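Local coordinates for phenazine biosynthesis protein PhzF family (Enterococcus faecalis, PDB 1S7J), which is probably an isomerase of the PhzF family, related in fold to diaminopimelate epimerase, although its own substrate is not established, at residues Q36-A39 and I40-L44; T160-F163 and S164-K167. All coordinates share one frame; numbering follows the deposited sequence.

Interaction 1 (Q36-A39 and I40-L44); sequences QNIA and IENNL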
loop_
_atom_site.group_PDB
_atom_site.type_symbol
_atom_site.label_atom_id
_atom_site.label_comp_id
_atom_site.label_asym_id
_atom_site.label_seq_id
_atom_site.Cartn_x
_atom_site.Cartn_y
_atom_site.Cartn_z
ATOM N N GLN A 36 2.364 4.983 20.001
ATOM C CA GLN A 36 0.980 4.583 19.778
ATOM C C GLN A 36 0.113 5.829 19.866
ATOM O O GLN A 36 -0.729 6.087 19.004
ATOM C CB GLN A 36 0.535 3.601 20.862
ATOM C CG GLN A 36 -0.899 3.109 20.689
ATOM C CD GLN A 36 -1.059 2.236 19.458
ATOM O OE1 GLN A 36 -0.800 1.029 19.509
ATOM N NE2 GLN A 36 -1.475 2.837 18.336
ATOM N N ASN A 37 0.342 6.598 20.919
ATOM C CA ASN A 37 -0.397 7.824 21.172
ATOM C C ASN A 37 -0.246 8.832 20.063
ATOM O O ASN A 37 -1.175 9.581 19.769
ATOM C CB ASN A 37 0.014 8.434 22.511
ATOM C CG ASN A 37 -0.702 7.790 23.695
ATOM O OD1 ASN A 37 -0.201 7.823 24.821
ATOM N ND2 ASN A 37 -1.881 7.251 23.443
ATOM N N ILE A 38 0.924 8.874 19.441
ATOM C CA ILE A 38 1.148 9.796 18.338
ATOM C C ILE A 38 0.313 9.400 17.156
ATOM O O ILE A 38 -0.195 10.257 16.434
ATOM C CB ILE A 38 2.638 9.830 17.912
ATOM C CG1 ILE A 38 3.469 10.553 18.960
ATOM C CG2 ILE A 38 2.791 10.492 16.556
ATOM C CD1 ILE A 38 4.940 10.425 18.754
ATOM N N ALA A 39 0.174 8.076 16.945
ATOM C CA ALA A 39 -0.605 7.543 15.821
ATOM C C ALA A 39 -2.093 7.795 16.022
ATOM O O ALA A 39 -2.844 7.998 15.062
ATOM C CB ALA A 39 -0.331 6.060 15.655
ATOM N N ILE A 40 -2.533 7.733 17.270
ATOM C CA ILE A 40 -3.927 7.979 17.595
ATOM C C ILE A 40 -4.199 9.452 17.324
ATOM O O ILE A 40 -5.162 9.817 16.636
ATOM C CB ILE A 40 -4.211 7.681 19.084
ATOM C CG1 ILE A 40 -4.012 6.189 19.364
ATOM C CG2 ILE A 40 -5.615 8.099 19.447
ATOM C CD1 ILE A 40 -4.116 5.817 20.827
ATOM N N GLU A 41 -3.294 10.280 17.840
ATOM C CA GLU A 41 -3.335 11.725 17.737
ATOM C C GLU A 41 -3.501 12.307 16.321
ATOM O O GLU A 41 -4.424 13.098 16.086
ATOM C CB GLU A 41 -2.090 12.313 18.415
ATOM C CG GLU A 41 -2.017 13.832 18.438
ATOM C CD GLU A 41 -3.159 14.489 19.205
ATOM O OE1 GLU A 41 -3.769 15.421 18.654
ATOM O OE2 GLU A 41 -3.434 14.086 20.354
ATOM N N ASN A 42 -2.602 11.971 15.409
ATOM C CA ASN A 42 -2.716 12.494 14.051
ATOM C C ASN A 42 -3.758 11.774 13.222
ATOM O O ASN A 42 -4.081 12.184 12.106
ATOM C CB ASN A 42 -1.362 12.533 13.346
ATOM C CG ASN A 42 -0.661 11.207 13.344
ATOM O OD1 ASN A 42 -1.285 10.159 13.202
ATOM N ND2 ASN A 42 0.666 11.232 13.478
ATOM N N ASN A 43 -4.278 10.667 13.786
ATOM C CA ASN A 43 -5.339 9.852 13.189
ATOM C C ASN A 43 -5.164 9.505 11.708
ATOM O O ASN A 43 -6.147 9.345 10.981
ATOM C CB ASN A 43 -6.685 10.578 13.415
ATOM C CG ASN A 43 -7.864 9.622 13.526
ATOM O OD1 ASN A 43 -7.788 8.592 14.212
ATOM N ND2 ASN A 43 -8.978 10.000 12.919
ATOM N N LEU A 44 -3.932 9.397 11.255
ATOM C CA LEU A 44 -3.683 9.055 9.858
ATOM C C LEU A 44 -3.673 7.549 9.675
ATOM O O LEU A 44 -3.639 6.802 10.651
ATOM C CB LEU A 44 -2.365 9.675 9.379
ATOM C CG LEU A 44 -2.380 11.203 9.229
ATOM C CD1 LEU A 44 -1.010 11.708 8.822
ATOM C CD2 LEU A 44 -3.414 11.595 8.186
#
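Asn-37 and Ile-40 lie side by side one turn apart in the C-terminal half of helix 32-42, pointing the same way, with the amide ND2 of Asn-37 3.7 Å from the methyl CD1 of Ile-40. A first torsion of -65° sets CG1 of Ile-40 beside its own backbone N, 3.3 Å from the carbonyl O of Gln-36. Ile-38 and Asn-42 instead cross at a slant, CG2 of Ile-38 meeting ND2 of Asn-42 at 3.8 Å. Their helical bond, Asn-42 N to Ile-38 O, is nearly straight at 171°. Asn-42 suits the last turn because its short amide, with CG between backbone N and carbonyl carbon (chi1 54°), lies over the chain, where OD1 reaches forward to accept weakly from Leu-44 N, an Asx-turn bond, and ND2 gives a weak bond to Thr-47 OG1. Ile-38, apolar and buried, packs on Tyr-24 and Phe-49, while small Ala-39 fits against Thr-47 and Phe-62. Asn-43 then turns to positive phi, a conformation asparagine tolerates well, and Asn-43 N reaches Ala-39 O only weakly, at 3.3 Å. This is the C-terminal end of the helix in a beta-alpha-beta unit, leading towards Glu-46, the predicted active-site residue.

Interaction 2 (T160-F163 and S164-K167); sequences TPDF and SALK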
loop_
_atom_site.group_PDB
_atom_site.type_symbol
_atom_site.label_atom_id
_atom_site.label_comp_id
_atom_site.label_asym_id
_atom_site.label_seq_id
_atom_site.Cartn_x
_atom_site.Cartn_y
_atom_site.Cartn_z
ATOM N N THR A 160 -19.744 0.863 -5.546
ATOM C CA THR A 160 -19.844 1.289 -4.168
ATOM C C THR A 160 -20.390 0.074 -3.411
ATOM O O THR A 160 -21.598 -0.192 -3.388
ATOM C CB THR A 160 -20.736 2.568 -4.013
ATOM O OG1 THR A 160 -20.871 2.912 -2.629
ATOM C CG2 THR A 160 -22.099 2.372 -4.645
ATOM N N PRO A 161 -19.467 -0.762 -2.903
ATOM C CA PRO A 161 -19.754 -1.981 -2.158
ATOM C C PRO A 161 -20.451 -1.800 -0.824
ATOM O O PRO A 161 -20.350 -0.756 -0.179
ATOM C CB PRO A 161 -18.363 -2.584 -1.956
ATOM C CG PRO A 161 -17.587 -2.054 -3.111
ATOM C CD PRO A 161 -18.023 -0.627 -3.130
ATOM N N ASP A 162 -21.161 -2.845 -0.419
ATOM C CA ASP A 162 -21.858 -2.893 0.842
ATOM C C ASP A 162 -20.763 -3.409 1.766
ATOM O O ASP A 162 -20.570 -4.617 1.892
ATOM C CB ASP A 162 -23.006 -3.911 0.746
ATOM C CG ASP A 162 -23.835 -4.009 2.022
ATOM O OD1 ASP A 162 -25.045 -4.280 1.907
ATOM O OD2 ASP A 162 -23.285 -3.845 3.133
ATOM N N PHE A 163 -20.003 -2.488 2.356
ATOM C CA PHE A 163 -18.884 -2.842 3.238
ATOM C C PHE A 163 -19.216 -3.730 4.431
ATOM O O PHE A 163 -18.326 -4.409 4.962
ATOM C CB PHE A 163 -18.132 -1.589 3.683
ATOM C CG PHE A 163 -17.501 -0.836 2.550
ATOM C CD1 PHE A 163 -17.930 0.450 2.227
ATOM C CD2 PHE A 163 -16.495 -1.420 1.780
ATOM C CE1 PHE A 163 -17.370 1.144 1.153
ATOM C CE2 PHE A 163 -15.930 -0.737 0.707
ATOM C CZ PHE A 163 -16.368 0.546 0.391
ATOM N N SER A 164 -20.459 -3.696 4.889
ATOM C CA SER A 164 -20.860 -4.546 6.003
ATOM C C SER A 164 -21.080 -5.972 5.474
ATOM O O SER A 164 -20.858 -6.958 6.186
ATOM C CB SER A 164 -22.128 -4.008 6.685
ATOM O OG SER A 164 -23.188 -3.815 5.769
ATOM N N ALA A 165 -21.484 -6.067 4.205
ATOM C CA ALA A 165 -21.711 -7.350 3.560
ATOM C C ALA A 165 -20.373 -8.020 3.243
ATOM O O ALA A 165 -20.252 -9.248 3.299
ATOM C CB ALA A 165 -22.519 -7.164 2.288
ATOM N N LEU A 166 -19.380 -7.207 2.869
ATOM C CA LEU A 166 -18.046 -7.708 2.548
ATOM C C LEU A 166 -17.325 -8.208 3.802
ATOM O O LEU A 166 -16.619 -9.212 3.759
ATOM C CB LEU A 166 -17.207 -6.614 1.866
ATOM C CG LEU A 166 -17.499 -6.242 0.402
ATOM C CD1 LEU A 166 -16.631 -5.074 -0.006
ATOM C CD2 LEU A 166 -17.235 -7.426 -0.508
ATOM N N LYS A 167 -17.484 -7.478 4.901
ATOM C CA LYS A 167 -16.860 -7.845 6.177
ATOM C C LYS A 167 -17.345 -9.223 6.611
ATOM O O LYS A 167 -16.637 -9.957 7.318
ATOM C CB LYS A 167 -17.231 -6.801 7.244
ATOM C CG LYS A 167 -16.631 -7.032 8.631
ATOM C CD LYS A 167 -16.999 -5.873 9.551
ATOM C CE LYS A 167 -16.423 -6.031 10.946
ATOM N NZ LYS A 167 -16.746 -4.830 11.783
#
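Asp-162 caps the helix that follows it by way of Ser-164 and Ala-165, its carboxylate oxygen OD2 gathering the polar contacts. The shortest comes from the hydroxyl OG of Ser-164, 2.6 Å from OD2 of Asp-162 and nearly in line with the C-O bond of the carboxylate. The backbone N of Ala-165 donates to the same OD2 at 3.1 Å, arriving from above the carboxylate plane, and Ser-164 N adds a weak bond. With CG turned opposite the backbone N (chi1 -178°), the aspartate swings its carboxylate over the first turn, where amides lack a helical carbonyl four residues back. Its negative charge probably also suits the positive end of the helix dipole. Serine fits two places later because its short side chain brings a hydroxyl straight to the cap.

Backbone bonds continue the pattern. Asp-162 O receives Leu-166 N at 3.0 Å, in the carbonyl plane, and Ala-165 N more weakly, while Phe-163 O takes Lys-167 N from above its carbonyl plane.

Van der Waals packing completes the turn. In its apolar pairs, CD1 of Leu-166 touches CB of Pro-161 at 3.6 Å and lies 4.1 Å from CD2 of Phe-163, whose side chain runs alongside that of Leu-166. The carbonyl O of Pro-161 sits over one face of the Phe-163 ring, towards its rim. CB of Ala-165, small enough to pack closely against the capping side chain, comes 3.4 Å from CG of Asp-162. Beyond the turn, Pro-161 and Leu-166 pack on Phe-191 of strand 186-192, and Ala-165 and Leu-166 on Ala-132 of helix 127-133. Together these features make a classic aspartate N-cap, here starting helix 163-168 after the loop that leaves helix 153-158 and seating its apolar side against a neighbouring strand and helix.

How the interactions relate
From the N terminus, interaction 1 comes first, over the last two turns of helix 32-42 and the bend that leads into strand 47-53. Interaction 2 follows more than a hundred residues later, where the loop after helix 153-158 enters helix 163-168. Neither closes a long loop, since each joins adjoining pieces of one continuous stretch; they lie in series, and do not nest or cross. One marks a helix end and the other a helix start. The centres of interactions 1 and 2 are about 26 Å apart, and the nearest atoms of interactions 1 and 2 are about 16 Å apart, without touching. Interaction 1 belongs to packing against strands 19-25, 47-53 and 56-62, interaction 2 to packing against strand 186-192 and helix 127-133.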